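Local coordinates for protein glycoside hydrolase family 81 (Clostridium thermocellum, PDB 6FOP) that probably hydrolyses beta-1,3-glucans such as laminarin, as a family 81 glycoside hydrolase of the cellulosome, at residues 54-59 with 283-288; 69-74 with 168-173; 223-228 with 245-250; 259-264 with 294-299; 275-280 with 288-293. All blocks are in the same frame, centred on the assembly; numbering follows the deposited sequence. Where two conformers were deposited one is given.

How the contacts relate
Contacts 1, 4 and 5 all draw on the three-stranded sheet formed by strands 260-263, 286-292 and 280-283. Contacts 1 and 5 share Met288, and the centres of contacts 4 and 5 are about 8 Å apart, with Leu263 N and Lys289 O 2.8 Å from each other. Contact 2 touches contact 1 where Thr59 N comes within 2.9 Å of Gly70 O. Contact 3 meets contact 4 on a second sheet, Ala247 N lying 2.8 Å from Thr294 O. Contacts 2 and 3, their centres about 24 Å apart, do not touch. A calcium ion lies about 13 Å from the Arg285 side chain of contact 1.

Contact 1. Residues 54-59 with 283-288; sequences YAHPLT and TLRGIM
Met288 carries the apolar side of this buried contact by laying its thioether against the bend at His56 and Pro57. SD sits 4.0 Å from His56 CB and 4.1 Å from Pro57 CD, the methionine crossing the proline ring at about a right angle. The turn at chi3 (90°) brings CE to 3.9 Å from the carbonyl O of His56. A long, pliable sulphur side chain suits packing at a bend that includes the cis peptide before Pro57. Nearby, Pro57 CB meets the methyl CG2 of Thr283 at 4.3 Å.

The polar side is an edge-to-face meeting. CE1 of the His56 ring stands 3.9 Å above the guanidinium plane of Arg285, toward its rim, and the two planes are 76° apart. No hydrogen bond joins the pair. Arg285 NH2 makes a salt bridge to Glu474, while His56 ND1 bonds Tyr264 OH and NE2 bonds Gly557 O; these partners hold both flat groups in place.

Within 283-288, Thr283 OG1 donates to Gly286 O over 2.7 Å, and the same oxygen accepts from Thr283 N. The positive phi of Gly286 (99°) fits a residue without a side chain. Thr283 to Gly286 form the type I turn of a tight beta hairpin joining strands 280-283 and 286-292, and its tip docks on the cis-proline loop between strands 53-54 and 59-63.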
# COMPACT_ATOMS: atom_id res chain seq x y z
N TYR A 54 3.60 14.69 0.34
CA TYR A 54 2.31 14.65 -0.31
C TYR A 54 1.26 14.10 0.63
O TYR A 54 1.00 12.91 0.67
CB TYR A 54 2.38 13.87 -1.65
CG TYR A 54 3.20 14.60 -2.71
CD1 TYR A 54 4.57 14.40 -2.81
CD2 TYR A 54 2.62 15.55 -3.55
CE1 TYR A 54 5.34 15.10 -3.74
CE2 TYR A 54 3.38 16.24 -4.47
CZ TYR A 54 4.74 16.00 -4.57
OH TYR A 54 5.44 16.73 -5.50
N ALA A 55 0.70 15.00 1.44
CA ALA A 55 -0.31 14.65 2.41
C ALA A 55 -1.69 14.51 1.81
O ALA A 55 -2.33 13.45 1.98
CB ALA A 55 -0.31 15.67 3.55
N HIS A 56 -2.11 15.54 1.07
CA HIS A 56 -3.39 15.63 0.35
C HIS A 56 -4.56 16.00 1.27
O HIS A 56 -4.85 15.26 2.22
CB HIS A 56 -3.77 14.36 -0.43
CG HIS A 56 -2.74 13.84 -1.39
ND1 HIS A 56 -2.49 12.49 -1.51
CD2 HIS A 56 -1.92 14.45 -2.29
CE1 HIS A 56 -1.55 12.29 -2.42
NE2 HIS A 56 -1.21 13.45 -2.93
N PRO A 57 -5.25 17.11 1.03
CA PRO A 57 -5.10 17.98 -0.16
C PRO A 57 -3.84 18.86 -0.18
O PRO A 57 -3.52 19.44 -1.21
CB PRO A 57 -6.39 18.80 -0.14
CG PRO A 57 -6.71 18.86 1.33
CD PRO A 57 -6.43 17.47 1.82
N LEU A 58 -3.20 19.03 0.97
CA LEU A 58 -2.00 19.87 1.08
C LEU A 58 -0.72 19.13 0.77
O LEU A 58 -0.59 17.91 1.00
CB LEU A 58 -1.86 20.46 2.49
CG LEU A 58 -2.96 21.42 2.93
CD1 LEU A 58 -2.91 21.68 4.42
CD2 LEU A 58 -2.85 22.74 2.22
N THR A 59 0.26 19.89 0.33
CA THR A 59 1.62 19.40 0.21
C THR A 59 2.56 20.34 0.92
O THR A 59 2.27 21.54 1.07
CB THR A 59 2.04 19.15 -1.25
OG1 THR A 59 2.12 20.39 -1.94
CG2 THR A 59 1.02 18.25 -1.97
N THR A 283 -8.06 16.80 -6.35
CA THR A 283 -6.71 16.35 -6.09
C THR A 283 -6.25 15.35 -7.13
O THR A 283 -7.00 14.89 -7.98
CB THR A 283 -6.61 15.66 -4.70
OG1 THR A 283 -7.07 14.29 -4.78
CG2 THR A 283 -7.36 16.42 -3.62
N LEU A 284 -4.97 15.02 -7.05
CA LEU A 284 -4.39 14.04 -7.96
C LEU A 284 -5.09 12.69 -7.86
O LEU A 284 -5.15 11.96 -8.87
CB LEU A 284 -2.91 13.86 -7.62
CG LEU A 284 -2.11 12.98 -8.56
CD1 LEU A 284 -2.00 13.62 -9.94
CD2 LEU A 284 -0.75 12.73 -7.98
N ARG A 285 -5.63 12.38 -6.68
CA ARG A 285 -6.35 11.12 -6.41
C ARG A 285 -7.83 11.17 -6.75
O ARG A 285 -8.59 10.27 -6.43
CB ARG A 285 -6.16 10.70 -4.94
CG ARG A 285 -4.73 10.33 -4.56
CD ARG A 285 -4.33 8.92 -4.99
NE ARG A 285 -2.97 8.66 -4.53
CZ ARG A 285 -1.85 9.12 -5.08
NH1 ARG A 285 -1.85 9.68 -6.31
NH2 ARG A 285 -0.71 9.02 -4.43
N GLY A 286 -8.26 12.23 -7.44
CA GLY A 286 -9.68 12.45 -7.68
C GLY A 286 -10.26 13.46 -6.71
O GLY A 286 -9.53 14.18 -6.00
N ILE A 287 -11.57 13.47 -6.62
CA ILE A 287 -12.25 14.36 -5.71
C ILE A 287 -12.14 13.79 -4.31
O ILE A 287 -12.44 12.61 -4.08
CB ILE A 287 -13.74 14.48 -6.07
CG1 ILE A 287 -13.91 15.11 -7.45
CG2 ILE A 287 -14.53 15.23 -5.01
CD1 ILE A 287 -13.37 16.50 -7.63
N MET A 288 -11.66 14.62 -3.38
CA MET A 288 -11.73 14.32 -1.95
C MET A 288 -12.99 14.97 -1.41
O MET A 288 -13.18 16.17 -1.57
CB MET A 288 -10.49 14.79 -1.17
CG MET A 288 -9.25 14.00 -1.52
SD MET A 288 -7.79 14.45 -0.58
CE MET A 288 -7.91 13.35 0.85

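Contact 2. Residues 69-74 with 168-173; sequences VGKPAL and NGVNYG
Lys71 and Val170 mark the closest backbone approach, their CA atoms 7.1 Å apart, and no backbone hydrogen bond joins 69-74 to 168-173. The first segment leaves the end of strand 66-70 and the second enters strand 170-175; these strands belong to different antiparallel sheets, so the meeting is one of side chains between sheets.

Tyr172 reaches across most deeply. Its CG is anti to its own carbonyl carbon (chi1 -69°), and CE1 comes within 4.1 Å of Val69 CG1, the valine and tyrosine passing each other in opposite directions. Farther out, the phenol oxygen OH lies 3.3 Å from Gly70 C. Gly70 has no side chain, and a CB there would in any case point away from Tyr172. Beside it, Lys71 CB packs on Val170 CG1 at 3.9 Å. The lysine then runs extended through its methylenes, bends at chi4 (-75°), and delivers NZ to the carbonyl O of Ser282: its stem does apolar work and its charged end leaves the contact.

Tyr172 OH is 3.2 Å from Lys71 N, but the angle is too poor for a hydrogen bond. Each instead bonds Asp88 OD2. A carboxylate thus gathers the phenol of one strand and the amide of the other segment, which implies that the polar join between the two sheets is indirect, passing through a charged residue beside a small aliphatic and aromatic patch.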
# COMPACT_ATOMS: atom_id res chain seq x y z
N VAL A 69 4.13 25.37 2.20
CA VAL A 69 2.75 24.89 2.16
C VAL A 69 2.19 25.17 0.78
O VAL A 69 2.35 26.29 0.25
CB VAL A 69 1.87 25.59 3.21
CG1 VAL A 69 0.42 25.12 3.11
CG2 VAL A 69 2.41 25.39 4.62
N GLY A 70 1.50 24.20 0.19
CA GLY A 70 0.82 24.45 -1.07
C GLY A 70 -0.32 23.50 -1.35
O GLY A 70 -0.45 22.45 -0.71
N LYS A 71 -1.10 23.86 -2.36
CA LYS A 71 -2.10 23.00 -2.94
C LYS A 71 -1.70 22.82 -4.38
O LYS A 71 -1.67 23.79 -5.13
CB LYS A 71 -3.53 23.53 -2.86
CG LYS A 71 -4.54 22.45 -3.30
CD LYS A 71 -5.97 22.85 -3.14
CE LYS A 71 -6.89 21.77 -3.64
NZ LYS A 71 -6.93 21.70 -5.11
N PRO A 72 -1.42 21.58 -4.83
CA PRO A 72 -0.96 21.41 -6.22
C PRO A 72 -1.91 21.91 -7.28
O PRO A 72 -3.13 21.76 -7.15
CB PRO A 72 -0.76 19.89 -6.33
CG PRO A 72 -0.43 19.48 -4.92
CD PRO A 72 -1.30 20.33 -4.06
N ALA A 73 -1.33 22.50 -8.32
CA ALA A 73 -2.05 22.81 -9.55
C ALA A 73 -1.96 21.61 -10.47
O ALA A 73 -0.89 21.28 -10.94
CB ALA A 73 -1.46 24.02 -10.23
N LEU A 74 -3.11 21.01 -10.74
CA LEU A 74 -3.17 19.79 -11.52
C LEU A 74 -3.04 20.09 -13.01
O LEU A 74 -3.63 21.04 -13.52
CB LEU A 74 -4.48 19.06 -11.25
CG LEU A 74 -4.70 18.69 -9.77
CD1 LEU A 74 -6.06 18.05 -9.58
CD2 LEU A 74 -3.61 17.79 -9.25
N ASN A 168 -1.93 32.36 -5.66
CA ASN A 168 -1.91 31.39 -6.76
C ASN A 168 -3.28 30.77 -7.04
O ASN A 168 -3.38 29.60 -7.44
CB ASN A 168 -0.86 30.28 -6.47
CG ASN A 168 0.56 30.83 -6.39
OD1 ASN A 168 0.89 31.78 -7.10
ND2 ASN A 168 1.40 30.24 -5.55
N GLY A 169 -4.36 31.52 -6.81
CA GLY A 169 -5.72 31.02 -7.01
C GLY A 169 -6.23 30.09 -5.94
O GLY A 169 -7.33 29.57 -6.08
N VAL A 170 -5.46 29.90 -4.86
CA VAL A 170 -5.81 28.98 -3.78
C VAL A 170 -6.20 29.80 -2.56
O VAL A 170 -5.46 30.71 -2.15
CB VAL A 170 -4.62 28.06 -3.42
CG1 VAL A 170 -5.01 27.07 -2.33
CG2 VAL A 170 -4.14 27.30 -4.65
N ASN A 171 -7.39 29.52 -2.01
CA ASN A 171 -7.86 30.16 -0.82
C ASN A 171 -7.37 29.47 0.43
O ASN A 171 -7.42 28.24 0.52
CB ASN A 171 -9.40 30.21 -0.84
CG ASN A 171 -9.93 30.98 -2.01
OD1 ASN A 171 -9.73 32.18 -2.10
ND2 ASN A 171 -10.54 30.28 -2.96
N TYR A 172 -6.85 30.25 1.38
CA TYR A 172 -6.42 29.75 2.68
C TYR A 172 -6.99 30.58 3.81
O TYR A 172 -7.22 31.78 3.68
CB TYR A 172 -4.90 29.81 2.82
CG TYR A 172 -4.13 28.86 1.96
CD1 TYR A 172 -3.84 27.58 2.41
CD2 TYR A 172 -3.64 29.25 0.72
CE1 TYR A 172 -3.07 26.73 1.65
CE2 TYR A 172 -2.89 28.40 -0.07
CZ TYR A 172 -2.61 27.13 0.41
OH TYR A 172 -1.87 26.26 -0.37
N GLY A 173 -7.16 29.90 4.95
CA GLY A 173 -7.39 30.56 6.22
C GLY A 173 -6.12 30.52 7.03
O GLY A 173 -5.43 29.49 7.05

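Contact 3. Residues 223-228 with 245-250; sequences CFVTDT and FTAEVS
Val225 lies between Ala247 and Val249 on the face these residues share with Thr228. Its CG1 leans over the low methyl of Ala247, with CB 4.2 Å away, while CG2 meets Val249 CG1 at 4.1 Å as the two valines cross obliquely. Branched valine thus supplies two bumps, and alanine, the smallest side chain of the group, accepts one of them without crowding. Val249 also packs against Cys223, their CB atoms 4.0 Å apart.

The strands run antiparallel, with their short axes 4.3 Å apart at closest, and are the two arms of the beta hairpin 223-235 and 240-251. Phe224 and Ser250 form a hydrogen-bonded pair, but the register then slips by one residue: Thr226 and Asp227 together face Glu248 in a beta bulge. Thr226 N still reaches Glu248 O, and Glu248 N reaches Asp227 O.

At the bulge the Thr226 side chain meets both Glu248 and Ser250. OG1 sits between the backbone N and carbonyl carbon (chi1 52°) and donates over a short 2.5 Å to Glu248 OE1, entering at its anti lone pair; Ser250 OG, in one of its two conformers, donates to the same Thr226 OG1. The extended Glu248 chain lies across Thr226, and Asp227 packs beside it, its CB 3.9 Å from Glu248 CB. The two carboxylates diverge, OD2 of Asp227 and OE2 of Glu248 being 5.0 Å apart with a water between them, and a salt bridge from Asp227 OD1 to Lys229 probably eases their like charges.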
# COMPACT_ATOMS: atom_id res chain seq x y z
N CYS A 223 -8.68 22.91 16.90
CA CYS A 223 -8.75 21.51 17.33
C CYS A 223 -7.57 20.81 16.68
O CYS A 223 -7.66 20.28 15.58
CB CYS A 223 -10.09 20.91 16.94
SG CYS A 223 -11.47 21.60 17.86
N PHE A 224 -6.42 20.89 17.32
CA PHE A 224 -5.18 20.38 16.73
C PHE A 224 -5.16 18.86 16.81
O PHE A 224 -5.37 18.28 17.87
CB PHE A 224 -3.97 20.95 17.49
CG PHE A 224 -3.60 22.37 17.12
CD1 PHE A 224 -4.53 23.29 16.64
CD2 PHE A 224 -2.28 22.78 17.27
CE1 PHE A 224 -4.14 24.58 16.31
CE2 PHE A 224 -1.91 24.06 16.94
CZ PHE A 224 -2.83 24.94 16.45
N VAL A 225 -4.89 18.21 15.68
CA VAL A 225 -4.80 16.75 15.65
C VAL A 225 -3.50 16.32 16.29
O VAL A 225 -2.43 16.74 15.86
CB VAL A 225 -4.93 16.19 14.23
CG1 VAL A 225 -4.70 14.68 14.24
CG2 VAL A 225 -6.31 16.49 13.70
N THR A 226 -3.60 15.51 17.35
CA THR A 226 -2.44 15.05 18.11
C THR A 226 -2.18 13.55 18.00
O THR A 226 -1.13 13.09 18.45
CB THR A 226 -2.58 15.44 19.60
OG1 THR A 226 -3.84 14.99 20.09
CG2 THR A 226 -2.50 16.95 19.72
N ASP A 227 -3.10 12.81 17.37
CA ASP A 227 -2.86 11.37 17.10
C ASP A 227 -3.84 10.95 16.01
O ASP A 227 -4.91 11.53 15.87
CB ASP A 227 -3.03 10.52 18.37
CG ASP A 227 -2.36 9.14 18.27
OD1 ASP A 227 -1.55 8.90 17.38
OD2 ASP A 227 -2.65 8.32 19.15
N THR A 228 -3.45 9.92 15.26
CA THR A 228 -4.29 9.32 14.24
C THR A 228 -4.10 7.80 14.31
O THR A 228 -2.96 7.31 14.46
CB THR A 228 -4.01 9.83 12.81
OG1 THR A 228 -2.67 9.52 12.42
CG2 THR A 228 -4.26 11.35 12.72
N PHE A 245 -11.19 4.91 11.27
CA PHE A 245 -10.15 5.96 11.25
C PHE A 245 -10.49 6.95 12.34
O PHE A 245 -11.63 7.43 12.37
CB PHE A 245 -10.17 6.67 9.91
CG PHE A 245 -9.89 5.73 8.75
CD1 PHE A 245 -10.90 4.98 8.20
CD2 PHE A 245 -8.62 5.62 8.24
CE1 PHE A 245 -10.65 4.10 7.15
CE2 PHE A 245 -8.36 4.73 7.19
CZ PHE A 245 -9.38 3.98 6.67
N THR A 246 -9.55 7.21 13.25
CA THR A 246 -9.81 8.11 14.39
C THR A 246 -8.68 9.12 14.53
O THR A 246 -7.51 8.76 14.53
CB THR A 246 -9.97 7.30 15.69
OG1 THR A 246 -10.98 6.31 15.49
CG2 THR A 246 -10.38 8.19 16.85
N ALA A 247 -9.07 10.39 14.66
CA ALA A 247 -8.15 11.48 14.97
C ALA A 247 -8.44 11.94 16.38
O ALA A 247 -9.60 12.12 16.75
CB ALA A 247 -8.35 12.63 13.99
N GLU A 248 -7.40 12.10 17.17
CA GLU A 248 -7.49 12.71 18.49
C GLU A 248 -7.24 14.20 18.29
O GLU A 248 -6.27 14.56 17.64
CB GLU A 248 -6.41 12.12 19.39
CG GLU A 248 -6.30 12.70 20.77
CD GLU A 248 -5.05 12.20 21.48
OE1 GLU A 248 -3.92 12.74 21.23
OE2 GLU A 248 -5.20 11.25 22.25
N VAL A 249 -8.05 15.05 18.92
CA VAL A 249 -7.80 16.49 18.91
C VAL A 249 -7.58 17.06 20.31
O VAL A 249 -8.15 16.57 21.31
CB VAL A 249 -8.91 17.27 18.19
CG1 VAL A 249 -9.02 16.86 16.74
CG2 VAL A 249 -10.25 17.16 18.88
N SER A 250 -6.70 18.07 20.35
CA SER A 250 -6.46 18.85 21.54
C SER A 250 -6.96 20.27 21.22
O SER A 250 -6.52 20.92 20.26
CB SER A 250 -4.98 18.75 21.89
OG SER A 250 -4.64 17.36 22.11
O HOH W 1 -1.30 11.84 21.62
O HOH W 2 -3.04 9.34 21.84

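Contact 4. Residues 259-264 with 294-299; sequences TILALY and TSFKTV
Leu261 and Leu263 face Phe296 across two strands, 260-263 and 295-299, that run in nearly the same direction, 21° apart, with axes 9.2 Å from each other; this is too wide for backbone pairing and suits two layers packed through their side chains.

The Phe296 ring is met in two ways. Leu263 comes tip to tip with it: CD1 stands 4.0 Å from the ring centroid, only 20° off the normal, a CH-pi contact over one face. Its other methyl, CD2, touches CE2 of the ring at 3.7 Å, so the forked end of the leucine straddles that face. Leu261 approaches at the edge instead, its CD1 lying in the ring plane 3.8 Å from Phe296 CD1. Chi1 of 69° sets Phe296 CG between the backbone N and the carbonyl carbon, and from there the ring extends toward the leucines. At the beginning of both segments, Thr259 and Thr294 meet through their CG2 methyls, 4.5 Å apart.

Around the pair, Phe296 also stacks with Phe245 of strand 240-251 and touches Ile291, which lies in the same sheet as the leucines. Strand 260-263 pairs with 286-292, and strand 295-301 pairs with 240-251, so the phenylalanine bridges two small sheets. With no hydrogen bond across the contact, the chemistry implies that burial of aliphatic and aromatic carbon, with a modest CH-pi share, holds these layers together.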
# COMPACT_ATOMS: atom_id res chain seq x y z
N THR A 259 -13.22 18.05 13.92
CA THR A 259 -12.35 18.44 12.83
C THR A 259 -13.02 18.12 11.51
O THR A 259 -14.17 17.63 11.47
CB THR A 259 -10.93 17.81 12.95
OG1 THR A 259 -10.04 18.48 12.06
CG2 THR A 259 -10.91 16.33 12.63
N ILE A 260 -12.36 18.55 10.44
CA ILE A 260 -12.80 18.30 9.09
C ILE A 260 -11.84 17.27 8.51
O ILE A 260 -10.64 17.51 8.44
CB ILE A 260 -12.80 19.58 8.25
CG1 ILE A 260 -13.71 20.66 8.84
CG2 ILE A 260 -13.22 19.26 6.81
CD1 ILE A 260 -13.57 22.03 8.19
N LEU A 261 -12.38 16.12 8.11
CA LEU A 261 -11.58 15.03 7.49
C LEU A 261 -11.91 15.00 5.99
O LEU A 261 -13.06 15.12 5.61
CB LEU A 261 -11.83 13.69 8.15
CG LEU A 261 -11.50 13.61 9.64
CD1 LEU A 261 -11.96 12.25 10.16
CD2 LEU A 261 -10.00 13.78 9.85
N ALA A 262 -10.86 14.87 5.20
CA ALA A 262 -10.96 14.76 3.76
C ALA A 262 -10.73 13.27 3.43
O ALA A 262 -9.75 12.68 3.84
CB ALA A 262 -9.92 15.63 3.06
N LEU A 263 -11.61 12.73 2.59
CA LEU A 263 -11.62 11.32 2.22
C LEU A 263 -11.33 11.15 0.75
O LEU A 263 -11.85 11.87 -0.07
CB LEU A 263 -13.00 10.70 2.50
CG LEU A 263 -13.28 10.22 3.92
CD1 LEU A 263 -13.19 11.34 4.96
CD2 LEU A 263 -14.66 9.57 3.99
N TYR A 264 -10.46 10.18 0.45
CA TYR A 264 -10.20 9.80 -0.92
C TYR A 264 -11.38 9.00 -1.51
O TYR A 264 -12.17 8.39 -0.75
CB TYR A 264 -8.99 8.92 -0.97
CG TYR A 264 -7.65 9.53 -0.62
CD1 TYR A 264 -7.08 10.52 -1.41
CD2 TYR A 264 -6.94 9.12 0.51
CE1 TYR A 264 -5.81 11.01 -1.14
CE2 TYR A 264 -5.66 9.57 0.76
CZ TYR A 264 -5.10 10.53 -0.05
OH TYR A 264 -3.81 10.93 0.23
N THR A 294 -14.35 13.35 14.23
CA THR A 294 -13.05 12.83 14.56
C THR A 294 -12.89 11.36 14.18
O THR A 294 -11.81 10.82 14.37
CB THR A 294 -12.76 13.02 16.05
OG1 THR A 294 -13.82 12.45 16.81
CG2 THR A 294 -12.59 14.51 16.34
N SER A 295 -13.93 10.73 13.62
CA SER A 295 -13.79 9.36 13.16
C SER A 295 -14.78 9.05 12.07
O SER A 295 -15.83 9.68 11.93
CB SER A 295 -13.96 8.37 14.31
OG SER A 295 -15.28 8.38 14.79
N PHE A 296 -14.42 8.04 11.28
CA PHE A 296 -15.33 7.45 10.30
C PHE A 296 -14.90 6.01 10.05
O PHE A 296 -13.82 5.59 10.44
CB PHE A 296 -15.36 8.26 8.99
CG PHE A 296 -14.10 8.20 8.18
CD1 PHE A 296 -13.05 9.05 8.43
CD2 PHE A 296 -13.98 7.30 7.11
CE1 PHE A 296 -11.90 9.03 7.68
CE2 PHE A 296 -12.84 7.29 6.34
CZ PHE A 296 -11.78 8.13 6.65
N LYS A 297 -15.77 5.29 9.35
CA LYS A 297 -15.44 3.94 8.93
C LYS A 297 -15.64 3.72 7.46
O LYS A 297 -16.42 4.42 6.81
CB LYS A 297 -16.19 2.89 9.74
CG LYS A 297 -17.65 2.77 9.51
CD LYS A 297 -18.20 1.67 10.44
CE LYS A 297 -19.64 1.35 10.16
NZ LYS A 297 -20.13 0.31 11.10
N THR A 298 -14.93 2.72 6.95
CA THR A 298 -15.21 2.16 5.62
C THR A 298 -15.54 0.69 5.86
O THR A 298 -15.00 0.05 6.80
CB THR A 298 -14.00 2.27 4.68
OG1 THR A 298 -12.88 1.56 5.23
CG2 THR A 298 -13.63 3.70 4.41
N VAL A 299 -16.37 0.14 4.98
CA VAL A 299 -16.72 -1.29 5.03
C VAL A 299 -16.66 -1.81 3.60
O VAL A 299 -17.35 -1.30 2.72
CB VAL A 299 -18.12 -1.56 5.63
CG1 VAL A 299 -18.35 -3.06 5.72
CG2 VAL A 299 -18.22 -0.96 7.04

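Contact 5. Residues 275-280 with 288-293; sequences LPLPYT and MKTIQG
Leu277 and Tyr279 engage Thr290 at two points, its carbonyl O and its hydroxyl. The amide of Leu277 donates to Thr290 O over 2.8 Å, at an N-H...O angle of 154°. The Thr290 hydroxyl serves a carbonyl two residues on in the loop: OG1, held between its backbone N and carbonyl carbon (chi1 59°), donates over 2.8 Å to Tyr279 O, tilted 31° from the carbonyl plane. Threonine suits this place because its hydroxyl can donate to a carbonyl close by, with Leu277 CB resting 3.4 Å from the same OG1; the Thr290 side chain also touches Ile260.

Residues 275-280 form the irregular lead-in to strand 280-283, the outer arm of a beta hairpin whose other arm is 286-292. Lys289 O and Ile291 N of that inner arm are taken by strand 260-263, so along 288-292 one edge bonds to that strand, while the other faces the loop before its pairing with 280-283 begins at Met288.

Where the loop stands off, water takes over. One molecule sits among Leu277 O at 2.7 Å, Tyr279 O at 2.7 Å and Thr290 N at 3.0 Å, giving a proton to each carbonyl and accepting the amide. A second donates to Leu275 O and accepts from Gln292 N over 2.9 Å, linking the two segments at their other end. Pro276, with no N-H to satisfy, lies with CG 4.2 Å from Lys289 CD, whose extended chain carries the ammonium into a cation-pi contact with Trp268. Gln292 sends NE2 to Tyr216 OH on helix 211-220.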
# COMPACT_ATOMS: atom_id res chain seq x y z
N LEU A 275 -21.92 11.23 6.03
CA LEU A 275 -22.81 12.29 5.54
C LEU A 275 -21.92 13.47 5.15
O LEU A 275 -21.73 14.38 5.95
CB LEU A 275 -23.84 12.67 6.60
CG LEU A 275 -24.99 11.68 6.71
CD1 LEU A 275 -25.83 11.99 7.94
CD2 LEU A 275 -25.85 11.70 5.45
N PRO A 276 -21.40 13.48 3.93
CA PRO A 276 -20.44 14.50 3.54
C PRO A 276 -20.95 15.93 3.68
O PRO A 276 -22.13 16.21 3.50
CB PRO A 276 -20.14 14.17 2.09
CG PRO A 276 -20.32 12.69 2.05
CD PRO A 276 -21.57 12.49 2.85
N LEU A 277 -20.01 16.81 3.98
CA LEU A 277 -20.19 18.23 3.93
C LEU A 277 -20.25 18.65 2.47
O LEU A 277 -19.98 17.85 1.58
CB LEU A 277 -19.00 18.92 4.61
CG LEU A 277 -18.76 18.61 6.09
CD1 LEU A 277 -17.46 19.27 6.52
CD2 LEU A 277 -19.91 19.06 6.95
N PRO A 278 -20.63 19.93 2.20
CA PRO A 278 -20.63 20.36 0.80
C PRO A 278 -19.26 20.46 0.17
O PRO A 278 -19.12 20.43 -1.07
CB PRO A 278 -21.26 21.77 0.88
CG PRO A 278 -22.00 21.81 2.16
CD PRO A 278 -21.26 20.92 3.09
N TYR A 279 -18.23 20.58 0.99
CA TYR A 279 -16.92 20.95 0.51
C TYR A 279 -16.17 19.79 -0.11
O TYR A 279 -16.16 18.67 0.45
CB TYR A 279 -16.10 21.49 1.67
CG TYR A 279 -16.78 22.55 2.48
CD1 TYR A 279 -17.31 23.70 1.88
CD2 TYR A 279 -16.90 22.41 3.86
CE1 TYR A 279 -17.92 24.68 2.63
CE2 TYR A 279 -17.52 23.38 4.61
CZ TYR A 279 -18.03 24.51 3.99
OH TYR A 279 -18.62 25.50 4.74
N THR A 280 -15.53 20.04 -1.24
CA THR A 280 -14.68 19.05 -1.89
C THR A 280 -13.36 19.69 -2.29
O THR A 280 -13.27 20.94 -2.39
CB THR A 280 -15.34 18.46 -3.15
OG1 THR A 280 -15.59 19.49 -4.11
CG2 THR A 280 -16.64 17.75 -2.81
N MET A 288 -11.66 14.62 -3.38
CA MET A 288 -11.73 14.32 -1.95
C MET A 288 -12.99 14.97 -1.41
O MET A 288 -13.18 16.17 -1.57
CB MET A 288 -10.49 14.79 -1.17
CG MET A 288 -9.25 14.00 -1.52
SD MET A 288 -7.79 14.45 -0.58
CE MET A 288 -7.91 13.35 0.85
N LYS A 289 -13.84 14.17 -0.79
CA LYS A 289 -14.99 14.67 -0.05
C LYS A 289 -14.56 15.01 1.36
O LYS A 289 -13.45 14.70 1.79
CB LYS A 289 -16.15 13.67 -0.07
CG LYS A 289 -16.71 13.45 -1.47
CD LYS A 289 -17.99 12.60 -1.40
CE LYS A 289 -18.55 12.36 -2.78
NZ LYS A 289 -19.79 11.55 -2.69
N THR A 290 -15.44 15.70 2.08
CA THR A 290 -15.17 16.05 3.46
C THR A 290 -16.31 15.63 4.37
O THR A 290 -17.48 15.58 3.97
CB THR A 290 -14.90 17.55 3.62
OG1 THR A 290 -16.02 18.33 3.18
CG2 THR A 290 -13.62 17.97 2.93
N ILE A 291 -15.95 15.39 5.63
CA ILE A 291 -16.93 15.11 6.68
C ILE A 291 -16.52 15.89 7.92
O ILE A 291 -15.35 16.28 8.05
CB ILE A 291 -17.03 13.60 7.04
CG1 ILE A 291 -15.68 13.08 7.57
CG2 ILE A 291 -17.49 12.83 5.80
CD1 ILE A 291 -15.75 11.67 8.07
N GLN A 292 -17.49 16.13 8.78
CA GLN A 292 -17.21 16.66 10.12
C GLN A 292 -17.15 15.50 11.07
O GLN A 292 -18.11 14.72 11.17
CB GLN A 292 -18.32 17.61 10.57
CG GLN A 292 -18.28 18.00 12.05
CD GLN A 292 -17.00 18.58 12.51
OE1 GLN A 292 -16.47 18.17 13.55
NE2 GLN A 292 -16.51 19.58 11.78
N GLY A 293 -16.06 15.43 11.81
CA GLY A 293 -15.95 14.46 12.89
C GLY A 293 -14.54 14.07 13.13
O GLY A 293 -13.63 14.37 12.33
O HOH W 3 -20.20 15.10 8.24
O HOH W 4 -17.87 16.52 0.51